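PDB 4US5: luciferase-like monooxygenase from Streptomyces bottropensis, which probably acts as a flavin-dependent monooxygenase of the bacterial luciferase family, inserting oxygen from molecular oxygen into its substrate. Local coordinates for residues B[95-109]-B[158-171]. Sequence-based numbering, arbitrary orientation.
Sequences RTLHALYPDRIDLGI and VSPRMPGGPALWLL. With NA (sodium ion), chain P; NA (sodium ion), chain I; EPE (4-(2-hydroxyethyl)-1-piperazine ethanesulfonic acid), chain S.
Val-158 lays CG1, a methyl of a branched side chain, against CD of Arg-95 (3.9 Å), whose chain bends at chi2 (-143°) and chi3 (72°) to turn its guanidinium along the 158-171 loop. Pro-160, after a cis peptide bond, sets CD next to Thr-96 OG1 and CG on Ala-99 CB, while its carbonyl O accepts Arg-95 NE at 3.1 Å, close to the guanidinium plane. Met-162, a selenomethionine, brings CG to the small Ala-99 CB. Pro-163 O lies in the imidazole plane of His-98 and takes NE2-H at 2.8 Å in a nearly straight bond (167°); the other ring nitrogen, ND1, binds a sodium ion. Gly-164 O receives Arg-95 NH2, again in plane, and a leucine in place of Arg-95 would probably leave Gly-164 O without its arginine donor and Pro-160 O with at most a water. Gly-165 rests CA 3.5 Å above the centre of the His-98 ring, a CH-pi contact; glycine suits the place because a CB would clash with Pro-166 CD. From Pro-166 the chain enters the TIM-barrel sheet of the family, where strands 105-109 and 167-171 run parallel, bonded from Ala-167 N on Ile-105 O to Leu-171 N on Ile-109 O. Leu-168 runs alongside Leu-107, CD2 meeting CG at 3.8 Å, against Leu-144 of helix 134-147. On the other face Trp-169 gives NE1-H to a sulfonate oxygen of the buffer molecule, beside Asp-106, which forms salt bridges to Arg-42 and Arg-74 and accepts a hydrogen bond from Trp-44 NE1. Leu-171 CD1 reaches Gly-108 CA (3.7 Å), where a side chain would collide.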
loop_
_atom_site.group_PDB
_atom_site.type_symbol
_atom_site.label_atom_id
_atom_site.label_comp_id
_atom_site.label_asym_id
_atom_site.label_seq_id
_atom_site.Cartn_x
_atom_site.Cartn_y
_atom_site.Cartn_z
ATOM N N ARG B 95 2.186 8.878 4.861
ATOM C CA ARG B 95 1.199 9.835 5.327
ATOM C C ARG B 95 -0.231 9.281 5.227
ATOM O O ARG B 95 -1.068 9.579 6.073
ATOM C CB ARG B 95 1.309 11.180 4.564
ATOM C CG ARG B 95 2.552 12.016 4.930
ATOM C CD ARG B 95 2.251 13.500 4.953
ATOM N NE ARG B 95 1.453 13.680 6.133
ATOM C CZ ARG B 95 1.944 13.900 7.349
ATOM N NH1 ARG B 95 3.236 14.133 7.549
ATOM N NH2 ARG B 95 1.117 13.920 8.358
ATOM N N THR B 96 -0.512 8.544 4.165
ATOM C CA THR B 96 -1.826 7.917 4.001
ATOM C C THR B 96 -2.044 6.885 5.124
ATOM O O THR B 96 -3.082 6.883 5.796
ATOM C CB THR B 96 -1.964 7.263 2.585
ATOM O OG1 THR B 96 -1.670 8.242 1.561
ATOM C CG2 THR B 96 -3.353 6.709 2.391
ATOM N N LEU B 97 -1.019 6.092 5.432
ATOM C CA LEU B 97 -1.103 5.156 6.544
ATOM C C LEU B 97 -1.346 5.880 7.846
ATOM O O LEU B 97 -2.187 5.470 8.640
ATOM C CB LEU B 97 0.160 4.279 6.615
ATOM C CG LEU B 97 0.290 3.205 5.512
ATOM C CD1 LEU B 97 1.693 2.645 5.448
ATOM C CD2 LEU B 97 -0.686 2.073 5.722
ATOM N N HIS B 98 -0.601 6.969 8.058
ATOM C CA HIS B 98 -0.744 7.762 9.287
ATOM C C HIS B 98 -2.154 8.343 9.389
ATOM O O HIS B 98 -2.715 8.405 10.477
ATOM C CB HIS B 98 0.329 8.845 9.317
ATOM C CG HIS B 98 0.156 9.857 10.399
ATOM N ND1 HIS B 98 0.447 9.582 11.716
ATOM C CD2 HIS B 98 -0.197 11.167 10.351
ATOM C CE1 HIS B 98 0.256 10.673 12.440
ATOM N NE2 HIS B 98 -0.158 11.646 11.636
ATOM N N ALA B 99 -2.739 8.729 8.261
ATOM C CA ALA B 99 -4.084 9.311 8.273
ATOM C C ALA B 99 -5.145 8.261 8.601
ATOM O O ALA B 99 -6.146 8.570 9.253
ATOM C CB ALA B 99 -4.373 9.990 6.945
ATOM N N LEU B 100 -4.885 6.992 8.239
ATOM C CA LEU B 100 -5.736 5.873 8.614
ATOM C C LEU B 100 -5.505 5.421 10.066
ATOM O O LEU B 100 -6.447 4.984 10.731
ATOM C CB LEU B 100 -5.479 4.692 7.692
ATOM C CG LEU B 100 -6.089 4.760 6.305
ATOM C CD1 LEU B 100 -5.582 3.592 5.464
ATOM C CD2 LEU B 100 -7.602 4.703 6.403
ATOM N N TYR B 101 -4.246 5.514 10.546
ATOM C CA TYR B 101 -3.828 4.859 11.784
ATOM C C TYR B 101 -2.980 5.853 12.600
ATOM O O TYR B 101 -1.753 5.738 12.687
ATOM C CB TYR B 101 -3.026 3.580 11.445
ATOM C CG TYR B 101 -3.751 2.625 10.497
ATOM C CD1 TYR B 101 -4.944 2.021 10.857
ATOM C CD2 TYR B 101 -3.268 2.408 9.194
ATOM C CE1 TYR B 101 -5.609 1.158 9.994
ATOM C CE2 TYR B 101 -3.923 1.569 8.326
ATOM C CZ TYR B 101 -5.094 0.955 8.715
ATOM O OH TYR B 101 -5.757 0.163 7.848
ATOM N N PRO B 102 -3.633 6.910 13.103
ATOM C CA PRO B 102 -2.916 8.020 13.641
ATOM C C PRO B 102 -1.913 7.643 14.723
ATOM O O PRO B 102 -2.242 6.994 15.690
ATOM C CB PRO B 102 -4.038 8.958 14.188
ATOM C CG PRO B 102 -5.283 8.155 14.149
ATOM C CD PRO B 102 -5.086 7.147 13.063
ATOM N N ASP B 103 -0.699 8.094 14.501
ATOM C CA ASP B 103 0.426 7.960 15.425
ATOM C C ASP B 103 0.765 6.497 15.748
ATOM O O ASP B 103 1.379 6.219 16.794
ATOM C CB ASP B 103 0.179 8.756 16.736
ATOM C CG ASP B 103 1.479 9.122 17.450
ATOM O OD1 ASP B 103 2.491 9.407 16.779
ATOM O OD2 ASP B 103 1.505 9.039 18.685
ATOM N N ARG B 104 0.418 5.567 14.855
ATOM C CA ARG B 104 0.776 4.166 15.040
ATOM C C ARG B 104 1.843 3.641 14.059
ATOM O O ARG B 104 2.254 2.460 14.169
ATOM C CB ARG B 104 -0.441 3.292 14.934
ATOM C CG ARG B 104 -1.437 3.482 16.083
ATOM C CD ARG B 104 -2.593 2.519 15.933
ATOM N NE ARG B 104 -2.150 1.153 16.045
ATOM C CZ ARG B 104 -2.697 0.126 15.411
ATOM N NH1 ARG B 104 -3.720 0.292 14.565
ATOM N NH2 ARG B 104 -2.200 -1.081 15.579
ATOM N N ILE B 105 2.262 4.459 13.105
ATOM C CA ILE B 105 3.000 3.951 11.935
ATOM C C ILE B 105 4.492 4.266 12.043
ATOM O O ILE B 105 4.895 5.416 12.304
ATOM C CB ILE B 105 2.436 4.518 10.609
ATOM C CG1 ILE B 105 0.970 4.155 10.437
ATOM C CG2 ILE B 105 3.267 4.067 9.417
ATOM C CD1 ILE B 105 0.627 2.671 10.443
ATOM N N ASP B 106 5.307 3.240 11.833
ATOM C CA ASP B 106 6.748 3.378 11.707
ATOM C C ASP B 106 7.137 3.306 10.223
ATOM O O ASP B 106 6.734 2.398 9.510
ATOM C CB ASP B 106 7.465 2.220 12.428
ATOM C CG ASP B 106 7.324 2.272 13.906
ATOM O OD1 ASP B 106 7.013 3.374 14.467
ATOM O OD2 ASP B 106 7.553 1.216 14.558
ATOM N N LEU B 107 7.978 4.239 9.789
ATOM C CA LEU B 107 8.602 4.174 8.517
ATOM C C LEU B 107 10.081 3.810 8.691
ATOM O O LEU B 107 10.952 4.698 8.768
ATOM C CB LEU B 107 8.443 5.508 7.793
ATOM C CG LEU B 107 9.076 5.701 6.426
ATOM C CD1 LEU B 107 8.910 4.493 5.517
ATOM C CD2 LEU B 107 8.480 6.935 5.752
ATOM N N GLY B 108 10.353 2.520 8.793
ATOM C CA GLY B 108 11.708 2.017 8.791
ATOM C C GLY B 108 12.243 1.950 7.371
ATOM O O GLY B 108 11.535 1.517 6.453
ATOM N N ILE B 109 13.477 2.403 7.203
ATOM C CA ILE B 109 14.140 2.521 5.897
ATOM C C ILE B 109 15.349 1.625 5.925
ATOM O O ILE B 109 16.105 1.656 6.882
ATOM C CB ILE B 109 14.625 3.968 5.678
ATOM C CG1 ILE B 109 13.451 4.930 5.627
ATOM C CG2 ILE B 109 15.475 4.077 4.415
ATOM C CD1 ILE B 109 12.425 4.616 4.576
ATOM N N VAL B 158 2.171 17.843 0.648
ATOM C CA VAL B 158 2.304 16.412 0.648
ATOM C C VAL B 158 1.027 15.830 1.249
ATOM O O VAL B 158 0.826 15.848 2.475
ATOM C CB VAL B 158 3.552 15.980 1.433
ATOM C CG1 VAL B 158 3.679 14.476 1.446
ATOM C CG2 VAL B 158 4.801 16.615 0.798
ATOM N N SER B 159 0.160 15.328 0.382
ATOM C CA SER B 159 -1.100 14.765 0.810
ATOM C C SER B 159 -0.948 13.387 1.386
ATOM O O SER B 159 -0.039 12.645 1.020
ATOM C CB SER B 159 -2.053 14.618 -0.368
ATOM O OG SER B 159 -2.195 15.798 -1.078
ATOM N N PRO B 160 -1.839 13.002 2.287
ATOM C CA PRO B 160 -2.802 13.804 3.001
ATOM C C PRO B 160 -2.140 14.451 4.205
ATOM O O PRO B 160 -1.427 13.764 4.955
ATOM C CB PRO B 160 -3.847 12.796 3.446
ATOM C CG PRO B 160 -3.142 11.477 3.480
ATOM C CD PRO B 160 -1.966 11.556 2.591
ATOM N N ARG B 161 -2.381 15.740 4.403
ATOM C CA ARG B 161 -1.867 16.452 5.577
ATOM C C ARG B 161 -2.658 16.125 6.820
ATOM O O ARG B 161 -3.878 16.156 6.808
ATOM C CB ARG B 161 -1.943 17.975 5.352
ATOM C CG ARG B 161 -1.226 18.468 4.114
ATOM C CD ARG B 161 -1.227 20.004 3.997
ATOM N NE ARG B 161 -2.571 20.562 4.009
ATOM C CZ ARG B 161 -2.856 21.849 3.838
ATOM N NH1 ARG B 161 -1.893 22.742 3.634
ATOM N NH2 ARG B 161 -4.125 22.246 3.865
HETATM N N MSE B 162 -1.960 15.770 7.885
HETATM C CA MSE B 162 -2.537 15.628 9.204
HETATM C C MSE B 162 -1.456 16.012 10.193
HETATM O O MSE B 162 -0.257 15.891 9.888
HETATM C CB MSE B 162 -2.937 14.185 9.541
HETATM C CG MSE B 162 -4.117 13.628 8.725
HETATM SE SE MSE B 162 -5.753 14.671 9.060
HETATM C CE MSE B 162 -6.199 14.025 10.831
ATOM N N PRO B 163 -1.856 16.409 11.413
ATOM C CA PRO B 163 -0.850 16.600 12.462
ATOM C C PRO B 163 -0.001 15.332 12.692
ATOM O O PRO B 163 -0.536 14.222 12.705
ATOM C CB PRO B 163 -1.693 16.913 13.707
ATOM C CG PRO B 163 -2.979 17.477 13.165
ATOM C CD PRO B 163 -3.223 16.665 11.909
ATOM N N GLY B 164 1.277 15.544 12.985
ATOM C CA GLY B 164 2.185 14.468 13.292
ATOM C C GLY B 164 2.503 13.677 12.016
ATOM O O GLY B 164 2.339 14.161 10.900
ATOM N N GLY B 165 3.013 12.472 12.195
ATOM C CA GLY B 165 3.453 11.717 11.034
ATOM C C GLY B 165 4.021 10.395 11.449
ATOM O O GLY B 165 4.121 10.106 12.647
ATOM N N PRO B 166 4.421 9.586 10.463
ATOM C CA PRO B 166 5.059 8.331 10.777
ATOM C C PRO B 166 6.423 8.544 11.424
ATOM O O PRO B 166 7.100 9.495 11.089
ATOM C CB PRO B 166 5.221 7.679 9.403
ATOM C CG PRO B 166 5.318 8.799 8.469
ATOM C CD PRO B 166 4.374 9.833 9.011
ATOM N N ALA B 167 6.831 7.606 12.268
ATOM C CA ALA B 167 8.126 7.644 12.923
ATOM C C ALA B 167 9.206 7.039 12.011
ATOM O O ALA B 167 9.165 5.844 11.685
ATOM C CB ALA B 167 8.060 6.887 14.240
ATOM N N LEU B 168 10.211 7.848 11.681
ATOM C CA LEU B 168 11.330 7.419 10.838
ATOM C C LEU B 168 12.342 6.582 11.617
ATOM O O LEU B 168 12.858 7.029 12.667
ATOM C CB LEU B 168 12.074 8.629 10.292
ATOM C CG LEU B 168 11.610 9.247 8.975
ATOM C CD1 LEU B 168 12.508 10.417 8.590
ATOM C CD2 LEU B 168 11.574 8.226 7.823
ATOM N N TRP B 169 12.696 5.419 11.088
ATOM C CA TRP B 169 13.729 4.554 11.646
ATOM C C TRP B 169 14.713 4.168 10.550
ATOM O O TRP B 169 14.318 3.946 9.390
ATOM C CB TRP B 169 13.130 3.252 12.221
ATOM C CG TRP B 169 12.482 3.392 13.546
ATOM C CD1 TRP B 169 11.248 3.949 13.795
ATOM C CD2 TRP B 169 12.991 2.983 14.817
ATOM N NE1 TRP B 169 10.974 3.913 15.113
ATOM C CE2 TRP B 169 12.014 3.306 15.774
ATOM C CE3 TRP B 169 14.191 2.412 15.249
ATOM C CZ2 TRP B 169 12.193 3.070 17.115
ATOM C CZ3 TRP B 169 14.340 2.143 16.577
ATOM C CH2 TRP B 169 13.363 2.499 17.507
ATOM N N LEU B 170 15.986 4.038 10.904
ATOM C CA LEU B 170 16.978 3.519 9.968
ATOM C C LEU B 170 17.373 2.121 10.398
ATOM O O LEU B 170 17.722 1.891 11.563
ATOM C CB LEU B 170 18.216 4.402 9.921
ATOM C CG LEU B 170 19.280 3.966 8.936
ATOM C CD1 LEU B 170 18.702 3.855 7.526
ATOM C CD2 LEU B 170 20.439 4.959 8.920
ATOM N N LEU B 171 17.297 1.202 9.450
ATOM C CA LEU B 171 17.727 -0.169 9.661
ATOM C C LEU B 171 19.067 -0.324 9.020
ATOM O O LEU B 171 19.269 0.093 7.869
ATOM C CB LEU B 171 16.757 -1.167 9.017
ATOM C CG LEU B 171 15.479 -1.445 9.807
ATOM C CD1 LEU B 171 14.534 -0.222 9.821
ATOM C CD2 LEU B 171 14.790 -2.643 9.215
HETATM NA NA NA P . 2.036 7.375 12.559
HETATM NA NA NA I . -4.101 15.102 -2.871
HETATM N N1 EPE S . 6.305 8.397 18.379
HETATM C C2 EPE S . 5.949 9.585 17.585
HETATM C C3 EPE S . 5.446 10.697 18.511
HETATM N N4 EPE S . 4.305 10.141 19.250
HETATM C C5 EPE S . 4.204 8.701 19.540
HETATM C C6 EPE S . 5.596 8.083 19.617
HETATM C C7 EPE S . 3.213 11.016 19.725
HETATM C C8 EPE S . 3.776 12.345 20.196
HETATM O O8 EPE S . 3.824 13.229 19.078
HETATM C C9 EPE S . 7.375 7.530 17.825
HETATM C C10 EPE S . 7.479 6.269 18.643
HETATM S S EPE S . 8.853 5.392 18.261
HETATM O O1S EPE S . 9.992 6.333 18.159
HETATM O O2S EPE S . 8.634 4.622 16.918
HETATM O O3S EPE S . 9.050 4.531 19.443
HETATM O O HOH W 1 -1.016 12.210 7.161
HETATM O O HOH W 2 3.866 7.893 14.741
HETATM O O HOH W 3 2.611 11.664 14.943
#